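Local coordinates for protein Pre-mRNA splicing factor PRP8 (Cyanidioschyzon merolae, PDB 6NQI) that probably helps assemble the spliceosome's RNA core by binding U snRNAs and intronic pre-mRNA, and is represented here by its RNase H-like domain, at residues L67-R71 with L96-Y102; P79-A85 with I105-A111; R158-L162 with W204-E208; W140-W146 with P193-P197. One frame throughout, in Å; residues are numbered along the deposited sequence.

Contact 1 of 4, residues L67-R71 with L96-Y102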
loop_
_atom_site.group_PDB
_atom_site.type_symbol
_atom_site.label_atom_id
_atom_site.label_comp_id
_atom_site.label_asym_id
_atom_site.label_seq_id
_atom_site.Cartn_x
_atom_site.Cartn_y
_atom_site.Cartn_z
ATOM N N LEU A 67 -12.408 -0.658 6.428
ATOM C CA LEU A 67 -13.172 -1.172 7.561
ATOM C C LEU A 67 -12.964 -2.676 7.726
ATOM O O LEU A 67 -12.833 -3.169 8.850
ATOM C CB LEU A 67 -14.653 -0.835 7.413
ATOM C CG LEU A 67 -15.567 -1.424 8.502
ATOM C CD1 LEU A 67 -15.119 -1.055 9.907
ATOM C CD2 LEU A 67 -17.031 -1.024 8.308
ATOM N N THR A 68 -12.920 -3.425 6.621
ATOM C CA THR A 68 -12.751 -4.878 6.737
ATOM C C THR A 68 -11.369 -5.238 7.286
ATOM O O THR A 68 -11.240 -6.125 8.148
ATOM C CB THR A 68 -13.001 -5.551 5.380
ATOM O OG1 THR A 68 -14.316 -5.212 4.946
ATOM C CG2 THR A 68 -12.932 -7.060 5.519
ATOM N N MET A 69 -10.327 -4.561 6.795
ATOM C CA MET A 69 -8.984 -4.831 7.300
ATOM C C MET A 69 -8.872 -4.463 8.774
ATOM O O MET A 69 -8.179 -5.154 9.534
ATOM C CB MET A 69 -7.912 -4.074 6.499
ATOM C CG MET A 69 -7.781 -4.395 5.011
ATOM S SD MET A 69 -7.777 -6.156 4.594
ATOM C CE MET A 69 -6.491 -6.805 5.647
ATOM N N LEU A 70 -9.566 -3.402 9.207
ATOM C CA LEU A 70 -9.610 -3.090 10.630
ATOM C C LEU A 70 -10.241 -4.237 11.397
ATOM O O LEU A 70 -9.690 -4.718 12.397
ATOM C CB LEU A 70 -10.389 -1.793 10.874
ATOM C CG LEU A 70 -9.698 -0.495 10.446
ATOM C CD1 LEU A 70 -10.645 0.688 10.562
ATOM C CD2 LEU A 70 -8.421 -0.273 11.207
ATOM N N ARG A 71 -11.392 -4.709 10.919
ATOM C CA ARG A 71 -12.114 -5.773 11.611
ATOM C C ARG A 71 -11.288 -7.039 11.739
ATOM O O ARG A 71 -11.517 -7.833 12.654
ATOM C CB ARG A 71 -13.415 -6.077 10.877
ATOM C CG ARG A 71 -14.514 -5.055 11.032
ATOM C CD ARG A 71 -15.811 -5.673 10.584
ATOM N NE ARG A 71 -16.989 -4.971 11.081
ATOM C CZ ARG A 71 -17.854 -4.332 10.298
ATOM N NH1 ARG A 71 -17.643 -4.304 8.977
ATOM N NH2 ARG A 71 -18.918 -3.719 10.844
ATOM N N LEU A 96 -18.388 4.964 7.529
ATOM C CA LEU A 96 -18.444 3.539 7.815
ATOM C C LEU A 96 -17.847 3.195 9.174
ATOM O O LEU A 96 -18.077 2.086 9.668
ATOM C CB LEU A 96 -17.736 2.744 6.720
ATOM C CG LEU A 96 -18.272 2.914 5.293
ATOM C CD1 LEU A 96 -17.687 1.915 4.313
ATOM C CD2 LEU A 96 -19.780 2.858 5.279
ATOM N N LEU A 97 -17.075 4.103 9.787
ATOM C CA LEU A 97 -16.458 3.824 11.080
ATOM C C LEU A 97 -17.271 4.377 12.238
ATOM O O LEU A 97 -17.038 3.984 13.388
ATOM C CB LEU A 97 -15.029 4.392 11.140
ATOM C CG LEU A 97 -14.034 3.869 10.104
ATOM C CD1 LEU A 97 -12.621 4.184 10.480
ATOM C CD2 LEU A 97 -14.204 2.377 9.987
ATOM N N ALA A 98 -18.212 5.271 11.948
ATOM C CA ALA A 98 -19.097 5.798 12.967
ATOM C C ALA A 98 -19.800 4.662 13.695
ATOM O O ALA A 98 -20.217 3.676 13.082
ATOM C CB ALA A 98 -20.118 6.730 12.318
ATOM N N GLY A 99 -19.937 4.806 15.015
ATOM C CA GLY A 99 -20.592 3.807 15.830
ATOM C C GLY A 99 -19.790 2.554 16.118
ATOM O O GLY A 99 -20.309 1.659 16.798
ATOM N N THR A 100 -18.557 2.445 15.613
ATOM C CA THR A 100 -17.712 1.272 15.808
ATOM C C THR A 100 -16.528 1.574 16.723
ATOM O O THR A 100 -16.149 2.728 16.946
ATOM C CB THR A 100 -17.185 0.757 14.470
ATOM O OG1 THR A 100 -16.060 1.552 14.073
ATOM C CG2 THR A 100 -18.263 0.849 13.413
ATOM N N GLU A 101 -15.880 0.494 17.175
ATOM C CA GLU A 101 -14.699 0.588 18.028
ATOM C C GLU A 101 -13.531 1.272 17.337
ATOM O O GLU A 101 -12.566 1.664 18.010
ATOM C CB GLU A 101 -14.314 -0.824 18.476
ATOM C CG GLU A 101 -14.159 -1.819 17.303
ATOM C CD GLU A 101 -13.903 -3.252 17.760
ATOM O OE1 GLU A 101 -12.850 -3.496 18.390
ATOM O OE2 GLU A 101 -14.764 -4.131 17.503
ATOM N N TYR A 102 -13.595 1.418 16.015
ATOM C CA TYR A 102 -12.532 2.033 15.233
ATOM C C TYR A 102 -12.778 3.518 15.014
ATOM O O TYR A 102 -11.965 4.185 14.358
ATOM C CB TYR A 102 -12.363 1.305 13.882
ATOM C CG TYR A 102 -12.427 -0.201 14.033
ATOM C CD1 TYR A 102 -11.350 -0.914 14.545
ATOM C CD2 TYR A 102 -13.576 -0.906 13.677
ATOM C CE1 TYR A 102 -11.410 -2.278 14.705
ATOM C CE2 TYR A 102 -13.640 -2.274 13.825
ATOM C CZ TYR A 102 -12.554 -2.955 14.337
ATOM O OH TYR A 102 -12.618 -4.324 14.485
#
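Two helix ends of the RNase H-like domain pack here: the last turn of helix 54-71 meets the C-terminal end of helix 90-97 and the turn that follows it. No hydrogen bond crosses the interface, so apolar contact does the joining. L67 faces L96 and L97, with its CD1 3.6 Å from L97 CD2 and its CD2 3.6 Å from the carbonyl O of L96. One turn on, L70 CD1 reaches L97 CD2 at 4.0 Å, and beyond this contact L70 also packs on W12 of strand 11-21. The second kind of contact is aromatic: L70 CB sits over the face of Y102, 3.9 Å from the ring centroid, a CH-pi interaction. Polar bonds serve the loop itself. A type II turn runs from L97 to T100, with G99 at positive phi; T100 OG1 donates to L97 O (2.7 Å) and accepts from Y102 N (3.1 Å), the latter closing an ST turn. Y102 presents its ring to the helix, and its OH ends 3.3 Å from R71 CA.

Contact 2 of 4, residues P79-A85 with I105-A111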
loop_
_atom_site.group_PDB
_atom_site.type_symbol
_atom_site.label_atom_id
_atom_site.label_comp_id
_atom_site.label_asym_id
_atom_site.label_seq_id
_atom_site.Cartn_x
_atom_site.Cartn_y
_atom_site.Cartn_z
ATOM N N PRO A 79 -3.976 0.160 13.782
ATOM C CA PRO A 79 -3.130 1.320 13.510
ATOM C C PRO A 79 -3.463 2.487 14.434
ATOM O O PRO A 79 -4.605 2.674 14.854
ATOM C CB PRO A 79 -3.439 1.648 12.044
ATOM C CG PRO A 79 -4.799 1.158 11.846
ATOM C CD PRO A 79 -4.903 -0.097 12.668
ATOM N N ARG A 80 -2.434 3.253 14.777
ATOM C CA ARG A 80 -2.627 4.472 15.550
ATOM C C ARG A 80 -3.062 5.646 14.684
ATOM O O ARG A 80 -3.438 6.687 15.226
ATOM C CB ARG A 80 -1.354 4.794 16.346
ATOM C CG ARG A 80 -1.186 3.845 17.527
ATOM C CD ARG A 80 0.208 3.883 18.095
ATOM N NE ARG A 80 0.229 4.304 19.507
ATOM C CZ ARG A 80 1.344 4.548 20.197
ATOM N NH1 ARG A 80 2.536 4.426 19.612
ATOM N NH2 ARG A 80 1.276 4.917 21.479
ATOM N N GLY A 81 -3.011 5.500 13.367
ATOM C CA GLY A 81 -3.511 6.495 12.433
ATOM C C GLY A 81 -3.741 5.870 11.073
ATOM O O GLY A 81 -3.193 4.808 10.756
ATOM N N ILE A 82 -4.615 6.501 10.289
ATOM C CA ILE A 82 -4.939 6.066 8.930
ATOM C C ILE A 82 -4.722 7.254 8.012
ATOM O O ILE A 82 -5.295 8.320 8.251
ATOM C CB ILE A 82 -6.383 5.555 8.821
ATOM C CG1 ILE A 82 -6.542 4.276 9.645
ATOM C CG2 ILE A 82 -6.756 5.368 7.357
ATOM C CD1 ILE A 82 -7.966 3.952 10.046
ATOM N N VAL A 83 -3.900 7.089 6.982
ATOM C CA VAL A 83 -3.595 8.179 6.057
ATOM C C VAL A 83 -4.083 7.768 4.675
ATOM O O VAL A 83 -3.602 6.771 4.118
ATOM C CB VAL A 83 -2.090 8.514 6.030
ATOM C CG1 VAL A 83 -1.828 9.796 5.232
ATOM C CG2 VAL A 83 -1.493 8.579 7.428
ATOM N N LEU A 84 -5.014 8.536 4.114
ATOM C CA LEU A 84 -5.597 8.260 2.809
ATOM C C LEU A 84 -4.901 9.078 1.738
ATOM O O LEU A 84 -4.625 10.269 1.925
ATOM C CB LEU A 84 -7.092 8.580 2.781
ATOM C CG LEU A 84 -7.945 7.903 3.841
ATOM C CD1 LEU A 84 -9.378 8.402 3.790
ATOM C CD2 LEU A 84 -7.879 6.399 3.634
ATOM N N ALA A 85 -4.601 8.421 0.621
ATOM C CA ALA A 85 -3.972 9.131 -0.481
ATOM C C ALA A 85 -4.957 10.067 -1.163
ATOM O O ALA A 85 -4.562 11.132 -1.644
ATOM C CB ALA A 85 -3.375 8.140 -1.478
ATOM N N ILE A 105 -10.076 6.672 15.787
ATOM C CA ILE A 105 -8.797 6.434 15.141
ATOM C C ILE A 105 -8.603 7.569 14.135
ATOM O O ILE A 105 -9.358 7.623 13.144
ATOM C CB ILE A 105 -8.730 5.083 14.421
ATOM C CG1 ILE A 105 -8.798 3.915 15.390
ATOM C CG2 ILE A 105 -7.458 4.990 13.583
ATOM C CD1 ILE A 105 -8.681 2.580 14.676
ATOM N N PRO A 106 -7.642 8.455 14.334
ATOM C CA PRO A 106 -7.527 9.623 13.459
ATOM C C PRO A 106 -7.362 9.199 12.011
ATOM O O PRO A 106 -6.638 8.255 11.697
ATOM C CB PRO A 106 -6.283 10.340 13.992
ATOM C CG PRO A 106 -6.152 9.857 15.385
ATOM C CD PRO A 106 -6.609 8.449 15.383
ATOM N N VAL A 107 -8.120 9.854 11.145
ATOM C CA VAL A 107 -8.091 9.627 9.714
ATOM C C VAL A 107 -7.648 10.931 9.074
ATOM O O VAL A 107 -8.291 11.967 9.271
ATOM C CB VAL A 107 -9.478 9.181 9.225
ATOM C CG1 VAL A 107 -9.537 9.138 7.712
ATOM C CG2 VAL A 107 -9.796 7.832 9.822
ATOM N N ARG A 108 -6.619 10.860 8.242
ATOM C CA ARG A 108 -5.938 12.031 7.714
ATOM C C ARG A 108 -5.720 11.838 6.223
ATOM O O ARG A 108 -5.706 10.716 5.723
ATOM C CB ARG A 108 -4.592 12.230 8.460
ATOM C CG ARG A 108 -3.771 13.468 8.115
ATOM C CD ARG A 108 -2.396 13.602 8.915
ATOM N NE ARG A 108 -1.314 12.624 8.665
ATOM C CZ ARG A 108 -0.339 12.741 7.747
ATOM N NH1 ARG A 108 -0.256 13.813 6.962
ATOM N NH2 ARG A 108 0.585 11.788 7.626
ATOM N N ALA A 109 -5.593 12.949 5.513
ATOM C CA ALA A 109 -5.288 12.960 4.096
ATOM C C ALA A 109 -3.791 13.195 3.922
ATOM O O ALA A 109 -3.004 13.083 4.868
ATOM C CB ALA A 109 -6.109 14.027 3.373
ATOM N N GLY A 110 -3.390 13.501 2.695
ATOM C CA GLY A 110 -2.027 13.888 2.415
ATOM C C GLY A 110 -1.060 12.770 2.118
ATOM O O GLY A 110 0.154 13.022 2.109
ATOM N N ALA A 111 -1.542 11.545 1.873
ATOM C CA ALA A 111 -0.610 10.509 1.432
ATOM C C ALA A 111 -0.296 10.625 -0.051
ATOM O O ALA A 111 0.627 9.950 -0.525
ATOM C CB ALA A 111 -1.167 9.111 1.726
#
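Strand 107-108 is a short edge strand of the sheet, and it runs parallel to strand 81-84 with I82 opposite V107 and V83 opposite R108. I82 uses both of its backbone groups on this neighbour: its N donates to P106 O (3.0 Å) and its O accepts from R108 N (2.9 Å). R108 O then accepts from L84 N at 2.8 Å and 171°, the straightest of the set. Past the strand ends the ladder loosens. L84 O receives only a weak bond from A111 N, 3.3 Å long, after the chain has turned through G110, whose positive phi suits glycine. CA-H...O contacts, such as V83 CA to R108 O at 3.3 Å, fill in between. V83 turns its amide and carbonyl the other way, to W12 and V14 of strand 11-21, so strand 81-84 is bonded along both edges. On one face I82 CD1 touches I105 CG2 (3.7 Å) and L84 CD1 touches V107 CG1 (4.0 Å); on the other, V83 CG1 meets A111 CB at 3.6 Å and lies over the R108 guanidinium. This is a beta-alpha-beta unit: the connecting helix 90-97 lays L93 against I82, L84 and V107.

Contact 3 of 4, residues R158-L162 with W204-E208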
loop_
_atom_site.group_PDB
_atom_site.type_symbol
_atom_site.label_atom_id
_atom_site.label_comp_id
_atom_site.label_asym_id
_atom_site.label_seq_id
_atom_site.Cartn_x
_atom_site.Cartn_y
_atom_site.Cartn_z
ATOM N N ARG A 158 13.977 3.609 3.137
ATOM C CA ARG A 158 14.387 2.825 1.981
ATOM C C ARG A 158 13.185 2.471 1.127
ATOM O O ARG A 158 13.204 2.613 -0.103
ATOM C CB ARG A 158 15.083 1.554 2.448
ATOM C CG ARG A 158 15.711 0.780 1.336
ATOM C CD ARG A 158 16.431 -0.428 1.889
ATOM N NE ARG A 158 17.573 -0.083 2.723
ATOM C CZ ARG A 158 18.309 -0.982 3.363
ATOM N NH1 ARG A 158 18.015 -2.268 3.264
ATOM N NH2 ARG A 158 19.336 -0.593 4.105
ATOM N N PHE A 159 12.130 1.986 1.779
ATOM C CA PHE A 159 10.878 1.701 1.093
ATOM C C PHE A 159 10.378 2.943 0.367
ATOM O O PHE A 159 9.985 2.870 -0.800
ATOM C CB PHE A 159 9.874 1.198 2.127
ATOM C CG PHE A 159 8.580 0.729 1.573
ATOM C CD1 PHE A 159 8.424 -0.597 1.194
ATOM C CD2 PHE A 159 7.498 1.581 1.483
ATOM C CE1 PHE A 159 7.228 -1.053 0.710
ATOM C CE2 PHE A 159 6.287 1.123 0.992
ATOM C CZ PHE A 159 6.160 -0.193 0.608
ATOM N N LEU A 160 10.428 4.104 1.022
ATOM C CA LEU A 160 9.922 5.323 0.392
ATOM C C LEU A 160 10.761 5.706 -0.830
ATOM O O LEU A 160 10.215 6.107 -1.873
ATOM C CB LEU A 160 9.891 6.452 1.425
ATOM C CG LEU A 160 9.022 7.696 1.185
ATOM C CD1 LEU A 160 7.582 7.349 0.844
ATOM C CD2 LEU A 160 9.037 8.577 2.407
ATOM N N LEU A 161 12.089 5.584 -0.719
ATOM C CA LEU A 161 12.977 5.871 -1.846
ATOM C C LEU A 161 12.691 4.939 -3.013
ATOM O O LEU A 161 12.705 5.359 -4.177
ATOM C CB LEU A 161 14.440 5.742 -1.416
ATOM C CG LEU A 161 15.487 5.947 -2.514
ATOM C CD1 LEU A 161 15.349 7.322 -3.155
ATOM C CD2 LEU A 161 16.890 5.744 -1.977
ATOM N N LEU A 162 12.415 3.669 -2.708
ATOM C CA LEU A 162 12.045 2.703 -3.737
ATOM C C LEU A 162 10.750 3.111 -4.413
ATOM O O LEU A 162 10.633 3.021 -5.641
ATOM C CB LEU A 162 11.904 1.311 -3.129
ATOM C CG LEU A 162 13.246 0.620 -2.903
ATOM C CD1 LEU A 162 13.073 -0.624 -2.063
ATOM C CD2 LEU A 162 13.941 0.285 -4.200
ATOM N N TRP A 204 22.375 -3.275 -0.637
ATOM C CA TRP A 204 21.280 -2.351 -0.343
ATOM C C TRP A 204 21.789 -0.915 -0.233
ATOM O O TRP A 204 21.144 0.018 -0.719
ATOM C CB TRP A 204 20.550 -2.782 0.935
ATOM C CG TRP A 204 19.427 -3.788 0.689
ATOM C CD1 TRP A 204 19.271 -5.022 1.277
ATOM C CD2 TRP A 204 18.321 -3.637 -0.209
ATOM N NE1 TRP A 204 18.135 -5.642 0.794
ATOM C CE2 TRP A 204 17.540 -4.812 -0.119
ATOM C CE3 TRP A 204 17.916 -2.623 -1.084
ATOM C CZ2 TRP A 204 16.395 -4.995 -0.868
ATOM C CZ3 TRP A 204 16.779 -2.807 -1.823
ATOM C CH2 TRP A 204 16.027 -3.982 -1.711
ATOM N N ARG A 205 22.948 -0.722 0.401
ATOM C CA ARG A 205 23.540 0.611 0.522
ATOM C C ARG A 205 23.918 1.173 -0.845
ATOM O O ARG A 205 23.590 2.321 -1.179
ATOM C CB ARG A 205 24.780 0.523 1.415
ATOM C CG ARG A 205 24.546 0.187 2.884
ATOM C CD ARG A 205 25.873 -0.266 3.500
ATOM N NE ARG A 205 26.893 0.776 3.580
ATOM C CZ ARG A 205 28.184 0.531 3.781
ATOM N NH1 ARG A 205 28.610 -0.719 3.912
ATOM N NH2 ARG A 205 29.053 1.527 3.831
ATOM N N ARG A 206 24.611 0.371 -1.655
ATOM C CA ARG A 206 24.963 0.820 -2.999
ATOM C C ARG A 206 23.715 1.144 -3.803
ATOM O O ARG A 206 23.684 2.126 -4.555
ATOM C CB ARG A 206 25.842 -0.204 -3.715
ATOM C CG ARG A 206 27.126 -0.511 -2.973
ATOM C CD ARG A 206 28.049 -1.359 -3.813
ATOM N NE ARG A 206 29.427 -1.279 -3.334
ATOM C CZ ARG A 206 30.472 -1.758 -3.997
ATOM N NH1 ARG A 206 30.295 -2.350 -5.172
ATOM N NH2 ARG A 206 31.693 -1.635 -3.493
ATOM N N LEU A 207 22.676 0.321 -3.661
ATOM C CA LEU A 207 21.425 0.561 -4.367
ATOM C C LEU A 207 20.796 1.878 -3.937
ATOM O O LEU A 207 20.367 2.676 -4.779
ATOM C CB LEU A 207 20.476 -0.596 -4.090
ATOM C CG LEU A 207 20.049 -1.419 -5.282
ATOM C CD1 LEU A 207 19.420 -2.706 -4.787
ATOM C CD2 LEU A 207 19.074 -0.591 -6.084
ATOM N N GLU A 208 20.742 2.123 -2.621
ATOM C CA GLU A 208 20.242 3.392 -2.105
ATOM C C GLU A 208 20.981 4.558 -2.737
ATOM O O GLU A 208 20.369 5.554 -3.142
ATOM C CB GLU A 208 20.379 3.441 -0.579
ATOM C CG GLU A 208 19.125 3.077 0.205
ATOM C CD GLU A 208 19.323 3.128 1.726
ATOM O OE1 GLU A 208 20.227 3.855 2.210
ATOM O OE2 GLU A 208 18.561 2.437 2.443
#
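R158 is at the centre of this contact. With chi1 and chi2 both t, its side chain leaves helix 152-168 extended as far as CD, toward helix 201-210; chi3 then turns to m, which brings the guanidinium flat against W204 (planes at 20°, centres 4.6 Å apart), and NH1 comes within 3.3 Å of W204 CG. E208, one turn along from W204, has chi1 at -97°, between wells, and an extended chi2; from there its carboxylate meets the guanidinium at the edge, where R158 NE donates to E208 OE2 at 2.7 Å in a salt bridge. NH2 has a second acidic partner, E201, and R158 also makes a cation-pi contact with W146. L161 CD2 reaches E208 O at 3.7 Å, and L162, with chi1 m, brings CD1 to 4.3 Å from W204 CZ3. The short axes approach to 11.5 Å at 46°, so long side chains bridge the gap. An interhelical salt bridge combined with a guanidinium-indole stack joins helix 201-210 to helix 152-168 of this RNase H-like domain.

Contact 4 of 4, residues W140-W146 with P193-P197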
loop_
_atom_site.group_PDB
_atom_site.type_symbol
_atom_site.label_atom_id
_atom_site.label_comp_id
_atom_site.label_asym_id
_atom_site.label_seq_id
_atom_site.Cartn_x
_atom_site.Cartn_y
_atom_site.Cartn_z
ATOM N N TRP A 140 2.055 -8.976 1.878
ATOM C CA TRP A 140 3.481 -9.062 1.606
ATOM C C TRP A 140 4.238 -8.369 2.727
ATOM O O TRP A 140 3.677 -7.565 3.468
ATOM C CB TRP A 140 3.822 -8.425 0.248
ATOM C CG TRP A 140 3.004 -8.999 -0.882
ATOM C CD1 TRP A 140 1.662 -8.868 -1.066
ATOM C CD2 TRP A 140 3.476 -9.814 -1.955
ATOM N NE1 TRP A 140 1.272 -9.539 -2.186
ATOM C CE2 TRP A 140 2.368 -10.136 -2.750
ATOM C CE3 TRP A 140 4.733 -10.303 -2.322
ATOM C CZ2 TRP A 140 2.475 -10.924 -3.899
ATOM C CZ3 TRP A 140 4.841 -11.084 -3.458
ATOM C CH2 TRP A 140 3.721 -11.385 -4.234
ATOM N N SER A 141 5.508 -8.703 2.891
ATOM C CA SER A 141 6.343 -7.993 3.861
ATOM C C SER A 141 7.159 -6.960 3.097
ATOM O O SER A 141 8.102 -7.303 2.386
ATOM C CB SER A 141 7.225 -8.950 4.655
ATOM O OG SER A 141 8.476 -9.139 4.032
ATOM N N GLY A 142 6.774 -5.694 3.217
ATOM C CA GLY A 142 7.443 -4.641 2.476
ATOM C C GLY A 142 8.825 -4.259 2.966
ATOM O O GLY A 142 9.529 -3.544 2.248
ATOM N N TYR A 143 9.247 -4.743 4.135
ATOM C CA TYR A 143 10.583 -4.471 4.650
ATOM C C TYR A 143 11.480 -5.699 4.588
ATOM O O TYR A 143 12.559 -5.698 5.192
ATOM C CB TYR A 143 10.537 -3.934 6.090
ATOM C CG TYR A 143 9.883 -2.576 6.241
ATOM C CD1 TYR A 143 9.611 -1.802 5.128
ATOM C CD2 TYR A 143 9.562 -2.060 7.504
ATOM C CE1 TYR A 143 9.018 -0.572 5.254
ATOM C CE2 TYR A 143 8.972 -0.804 7.643
ATOM C CZ TYR A 143 8.707 -0.072 6.511
ATOM O OH TYR A 143 8.115 1.155 6.592
ATOM N N ALA A 144 11.043 -6.756 3.900
ATOM C CA ALA A 144 11.884 -7.925 3.695
ATOM C C ALA A 144 12.430 -8.396 5.029
ATOM O O ALA A 144 11.669 -8.722 5.944
ATOM C CB ALA A 144 13.037 -7.604 2.739
ATOM N N ASP A 145 13.757 -8.346 5.148
ATOM C CA ASP A 145 14.490 -8.623 6.376
ATOM C C ASP A 145 15.307 -7.417 6.805
ATOM O O ASP A 145 16.347 -7.573 7.444
ATOM C CB ASP A 145 15.418 -9.818 6.183
ATOM C CG ASP A 145 16.490 -9.552 5.125
ATOM O OD1 ASP A 145 17.648 -10.007 5.303
ATOM O OD2 ASP A 145 16.170 -8.869 4.121
ATOM N N TRP A 146 14.885 -6.211 6.423
ATOM C CA TRP A 146 15.696 -5.040 6.740
ATOM C C TRP A 146 15.791 -4.812 8.249
ATOM O O TRP A 146 16.868 -4.491 8.767
ATOM C CB TRP A 146 15.146 -3.799 6.035
ATOM C CG TRP A 146 15.047 -3.946 4.550
ATOM C CD1 TRP A 146 15.638 -4.906 3.768
ATOM C CD2 TRP A 146 14.356 -3.069 3.656
ATOM N NE1 TRP A 146 15.328 -4.694 2.446
ATOM C CE2 TRP A 146 14.539 -3.577 2.347
ATOM C CE3 TRP A 146 13.586 -1.910 3.836
ATOM C CZ2 TRP A 146 13.984 -2.966 1.223
ATOM C CZ3 TRP A 146 13.028 -1.304 2.718
ATOM C CH2 TRP A 146 13.233 -1.836 1.424
ATOM N N PRO A 193 5.238 -13.587 1.725
ATOM C CA PRO A 193 6.206 -13.366 0.639
ATOM C C PRO A 193 6.906 -12.014 0.754
ATOM O O PRO A 193 6.299 -11.005 1.132
ATOM C CB PRO A 193 5.345 -13.456 -0.632
ATOM C CG PRO A 193 3.984 -13.053 -0.202
ATOM C CD PRO A 193 3.842 -13.495 1.230
ATOM N N TRP A 194 8.207 -12.001 0.435
ATOM C CA TRP A 194 8.933 -10.740 0.430
ATOM C C TRP A 194 8.689 -10.021 -0.887
ATOM O O TRP A 194 8.734 -10.615 -1.966
ATOM C CB TRP A 194 10.442 -10.941 0.622
ATOM C CG TRP A 194 10.876 -11.508 1.960
ATOM C CD1 TRP A 194 10.070 -11.984 2.955
ATOM C CD2 TRP A 194 12.230 -11.677 2.430
ATOM N NE1 TRP A 194 10.833 -12.435 4.011
ATOM C CE2 TRP A 194 12.159 -12.259 3.714
ATOM C CE3 TRP A 194 13.490 -11.394 1.888
ATOM C CZ2 TRP A 194 13.299 -12.565 4.464
ATOM C CZ3 TRP A 194 14.622 -11.699 2.636
ATOM C CH2 TRP A 194 14.517 -12.278 3.907
ATOM N N LEU A 195 8.497 -8.721 -0.785
ATOM C CA LEU A 195 8.290 -7.869 -1.935
ATOM C C LEU A 195 9.587 -7.615 -2.694
ATOM O O LEU A 195 9.537 -7.247 -3.870
ATOM C CB LEU A 195 7.660 -6.569 -1.442
ATOM C CG LEU A 195 7.106 -5.507 -2.362
ATOM C CD1 LEU A 195 5.699 -5.918 -2.768
ATOM C CD2 LEU A 195 7.096 -4.182 -1.633
ATOM N N TRP A 196 10.735 -7.734 -2.023
ATOM C CA TRP A 196 12.080 -7.515 -2.536
ATOM C C TRP A 196 12.958 -8.758 -2.502
ATOM O O TRP A 196 12.740 -9.662 -1.688
ATOM C CB TRP A 196 12.749 -6.423 -1.700
ATOM C CG TRP A 196 11.854 -5.284 -1.558
ATOM C CD1 TRP A 196 11.149 -4.928 -0.445
ATOM C CD2 TRP A 196 11.517 -4.340 -2.572
ATOM N NE1 TRP A 196 10.413 -3.799 -0.698
ATOM C CE2 TRP A 196 10.615 -3.419 -2.000
ATOM C CE3 TRP A 196 11.903 -4.169 -3.901
ATOM C CZ2 TRP A 196 10.087 -2.348 -2.718
ATOM C CZ3 TRP A 196 11.385 -3.104 -4.608
ATOM C CH2 TRP A 196 10.488 -2.207 -4.019
ATOM N N PRO A 197 13.994 -8.811 -3.343
ATOM C CA PRO A 197 14.926 -9.941 -3.309
ATOM C C PRO A 197 15.792 -9.923 -2.059
ATOM O O PRO A 197 16.010 -8.884 -1.434
ATOM C CB PRO A 197 15.775 -9.726 -4.564
ATOM C CG PRO A 197 15.765 -8.257 -4.752
ATOM C CD PRO A 197 14.379 -7.831 -4.373
#
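The end of edge strand 137-141 of the RNase H-like domain is joined by a single beta bridge, S141 with W194, from the loop before helix 201-210. S141 N donates to P193 O (3.0 Å), while the return bond from L195 N to S141 O is weak at 3.5 Å. Three residues have the largest shares of buried surface: W140, W194 and P193. W140 offers the face of its six-membered ring to P193, whose CG lies 3.8 Å from the centroid in a CH-pi contact; the same indole packs on I125 and R128 of helix 123-130. W194 points its CA-to-CB bond away, yet its indole lies across the turns that follow the strand. A type I turn from S141 to A144 and a type II' turn from Y143 to W146 carry the chain over its face, with A144 CA 4.2 Å from the five-membered ring centroid and D145 CB 3.5 Å from W194 CH2. P193 otherwise works through its carbonyl. Farther along, the six-membered ring of W146 and the five-membered ring of W196 are near parallel (23°) but barely overlap, centroids 5.2 Å apart. W196 NE1 also gives a weak hydrogen bond to G142 O, 3.1 Å away.

How the contacts relate
The four contacts fall into two touching pairs. Contact 1 adds helix 54-71 to the beta-alpha-beta unit of contact 2, centres 14 Å apart: L70 CD2 packs on P79 CD at 3.8 Å, and L70 CD1 lies 4.3 Å from I82 CD1. Contacts 3 and 4, centres 13 Å apart, are joined by W146, which makes a cation-pi contact with R158 (W146 CH2 to R158 CD 3.5 Å) and an edge-to-face one with W204 (W146 NE1 to W204 CE2 3.4 Å). Contacts 2 and 4 reach opposite edges of one sheet, centres 23 Å apart; contacts 1 and 3 are farthest separated, 34 Å between centres. A beta-mercaptoethanol, probably from crystallisation, lies about 4 Å from the L84 side chain.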